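Long-range contact in transcriptional regulator, putative (Pseudomonas syringae pv. tomato, PDB 2R5F), which probably acts as a DNA-binding transcription regulator of the SorC family whose activity responds to a sugar-type ligand: residues I22-V28 and D250-V256. Numbering follows the deposited sequence.
Sequences IRQVIVV and DVLITDV
Q24 and V251 open a parallel ladder that runs in step to V28 and D255, the short strand axes approaching to 4.7 Å at 22°. The parallel rule, in which one strand's residues bond to both neighbours of their partner, is followed closely: Q24 and I26 give their N-H to D250 O and L252 O, while L252 and T254 return theirs to Q24 O and I26 O. The straightest of these bonds is I26 N to L252 O, 2.9 Å at 167°. After V28 N to T254 O, a weak bond from V256 N to V28 O ends the ladder, where D255 N-caps helix 256-262 and its OD1 hydrogen-bonds with T258 OG1.

Strand 24-28 thereby extends the parallel part of a Rossmann-like mixed sheet beyond 251-255, which pairs on its other side with 226-230. On the face towards helix 36-54, I26 CB rests on I253 CG1 (4.0 Å), and V28 slants across I253, CG1 meeting CG2. Q24, its chain extended, runs alongside V251 and sets OE1 3.6 Å from V251 CG1. V27 and L252 point to the other face: V27 CG1, anti to its own N (chi1 171°), meets V256 CG2 of the helix start at 3.9 Å, and I22 CD1, from the loop, reaches L252 CB. Before the strands, D250 CB sits 4.0 Å from R23 NH1, over one guanidinium face's rim; a water accepts from R23 N and donates to D250 OD1, while V227 N binds D250 OD2.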
loop_
_atom_site.group_PDB
_atom_site.type_symbol
_atom_site.label_atom_id
_atom_site.label_comp_id
_atom_site.label_asym_id
_atom_site.label_seq_id
_atom_site.Cartn_x
_atom_site.Cartn_y
_atom_site.Cartn_z
ATOM N N ILE A 22 -5.796 6.067 14.096
ATOM C CA ILE A 22 -4.866 5.179 13.444
ATOM C C ILE A 22 -3.687 4.960 14.386
ATOM O O ILE A 22 -3.200 5.912 15.026
ATOM C CB ILE A 22 -4.399 5.742 12.054
ATOM C CG1 ILE A 22 -3.199 4.966 11.506
ATOM C CG2 ILE A 22 -4.016 7.206 12.154
ATOM C CD1 ILE A 22 -2.948 5.171 10.030
ATOM N N ARG A 23 -3.198 3.722 14.408
ATOM C CA ARG A 23 -2.096 3.330 15.281
ATOM C C ARG A 23 -0.821 4.144 15.094
ATOM O O ARG A 23 -0.269 4.644 16.078
ATOM C CB ARG A 23 -1.757 1.856 15.082
ATOM C CG ARG A 23 -0.998 1.257 16.251
ATOM C CD ARG A 23 -0.108 0.093 15.815
ATOM N NE ARG A 23 -0.803 -1.029 15.185
ATOM C CZ ARG A 23 -0.222 -1.829 14.287
ATOM N NH1 ARG A 23 -0.895 -2.843 13.739
ATOM N NH2 ARG A 23 1.045 -1.604 13.918
ATOM N N GLN A 24 -0.349 4.259 13.850
ATOM C CA GLN A 24 0.930 4.903 13.589
ATOM C C GLN A 24 0.885 5.776 12.365
ATOM O O GLN A 24 0.353 5.391 11.345
ATOM C CB GLN A 24 2.054 3.871 13.433
ATOM C CG GLN A 24 3.445 4.486 13.496
ATOM C CD GLN A 24 4.558 3.476 13.332
ATOM O OE1 GLN A 24 4.379 2.433 12.710
ATOM N NE2 GLN A 24 5.724 3.782 13.890
ATOM N N VAL A 25 1.456 6.967 12.475
ATOM C CA VAL A 25 1.677 7.814 11.312
ATOM C C VAL A 25 3.166 8.167 11.365
ATOM O O VAL A 25 3.707 8.464 12.423
ATOM C CB VAL A 25 0.804 9.097 11.394
ATOM C CG1 VAL A 25 1.254 10.119 10.395
ATOM C CG2 VAL A 25 -0.706 8.771 11.296
ATOM N N ILE A 26 3.831 8.068 10.220
ATOM C CA ILE A 26 5.234 8.435 10.068
ATOM C C ILE A 26 5.226 9.571 9.080
ATOM O O ILE A 26 4.684 9.413 8.000
ATOM C CB ILE A 26 6.046 7.252 9.509
ATOM C CG1 ILE A 26 5.951 6.068 10.491
ATOM C CG2 ILE A 26 7.476 7.690 9.146
ATOM C CD1 ILE A 26 7.023 5.013 10.401
ATOM N N VAL A 27 5.809 10.713 9.452
ATOM C CA VAL A 27 5.841 11.879 8.561
ATOM C C VAL A 27 7.259 12.134 8.064
ATOM O O VAL A 27 8.210 12.229 8.866
ATOM C CB VAL A 27 5.218 13.169 9.198
ATOM C CG1 VAL A 27 5.472 14.391 8.323
ATOM C CG2 VAL A 27 3.715 13.006 9.422
ATOM N N VAL A 28 7.383 12.238 6.737
ATOM C CA VAL A 28 8.648 12.447 6.052
ATOM C C VAL A 28 8.669 13.826 5.405
ATOM O O VAL A 28 7.616 14.369 5.065
ATOM C CB VAL A 28 8.956 11.302 5.022
ATOM C CG1 VAL A 28 8.710 9.913 5.667
ATOM C CG2 VAL A 28 8.099 11.425 3.716
ATOM N N ASP A 250 -3.473 0.893 9.248
ATOM C CA ASP A 250 -2.888 0.805 10.571
ATOM C C ASP A 250 -1.610 1.652 10.698
ATOM O O ASP A 250 -1.282 2.132 11.775
ATOM C CB ASP A 250 -2.605 -0.661 10.880
ATOM C CG ASP A 250 -3.880 -1.491 10.898
ATOM O OD1 ASP A 250 -4.667 -1.303 11.857
ATOM O OD2 ASP A 250 -4.112 -2.288 9.945
ATOM N N VAL A 251 -0.893 1.810 9.591
ATOM C CA VAL A 251 0.276 2.665 9.488
ATOM C C VAL A 251 0.124 3.487 8.219
ATOM O O VAL A 251 -0.229 2.971 7.150
ATOM C CB VAL A 251 1.606 1.834 9.438
ATOM C CG1 VAL A 251 2.871 2.761 9.460
ATOM C CG2 VAL A 251 1.651 0.786 10.581
ATOM N N LEU A 252 0.358 4.790 8.337
ATOM C CA LEU A 252 0.413 5.641 7.158
ATOM C C LEU A 252 1.745 6.306 7.145
ATOM O O LEU A 252 2.144 6.872 8.151
ATOM C CB LEU A 252 -0.703 6.703 7.201
ATOM C CG LEU A 252 -0.603 7.844 6.203
ATOM C CD1 LEU A 252 -0.895 7.410 4.747
ATOM C CD2 LEU A 252 -1.532 8.981 6.700
ATOM N N ILE A 253 2.444 6.207 6.017
ATOM C CA ILE A 253 3.645 6.988 5.772
ATOM C C ILE A 253 3.339 8.032 4.694
ATOM O O ILE A 253 2.861 7.690 3.617
ATOM C CB ILE A 253 4.827 6.118 5.323
ATOM C CG1 ILE A 253 5.082 5.003 6.378
ATOM C CG2 ILE A 253 6.047 7.014 5.092
ATOM C CD1 ILE A 253 6.140 3.941 5.931
ATOM N N THR A 254 3.574 9.308 5.023
ATOM C CA THR A 254 3.164 10.397 4.171
ATOM C C THR A 254 4.077 11.589 4.379
ATOM O O THR A 254 4.866 11.630 5.318
ATOM C CB THR A 254 1.656 10.792 4.424
ATOM O OG1 THR A 254 1.222 11.633 3.357
ATOM C CG2 THR A 254 1.432 11.501 5.757
ATOM N N ASP A 255 3.973 12.580 3.518
ATOM C CA ASP A 255 4.833 13.778 3.635
ATOM C C ASP A 255 4.225 14.843 4.555
ATOM O O ASP A 255 3.053 14.738 4.939
ATOM C CB ASP A 255 5.079 14.363 2.233
ATOM C CG ASP A 255 3.783 14.735 1.539
ATOM O OD1 ASP A 255 3.039 13.819 1.159
ATOM O OD2 ASP A 255 3.495 15.943 1.415
ATOM N N VAL A 256 5.012 15.875 4.887
ATOM C CA VAL A 256 4.568 16.974 5.755
ATOM C C VAL A 256 3.349 17.732 5.210
ATOM O O VAL A 256 2.431 18.030 5.940
ATOM C CB VAL A 256 5.693 18.079 6.003
ATOM C CG1 VAL A 256 5.213 19.106 7.020
ATOM C CG2 VAL A 256 6.957 17.501 6.471
HETATM O O HOH W 1 -4.854 1.523 13.516
#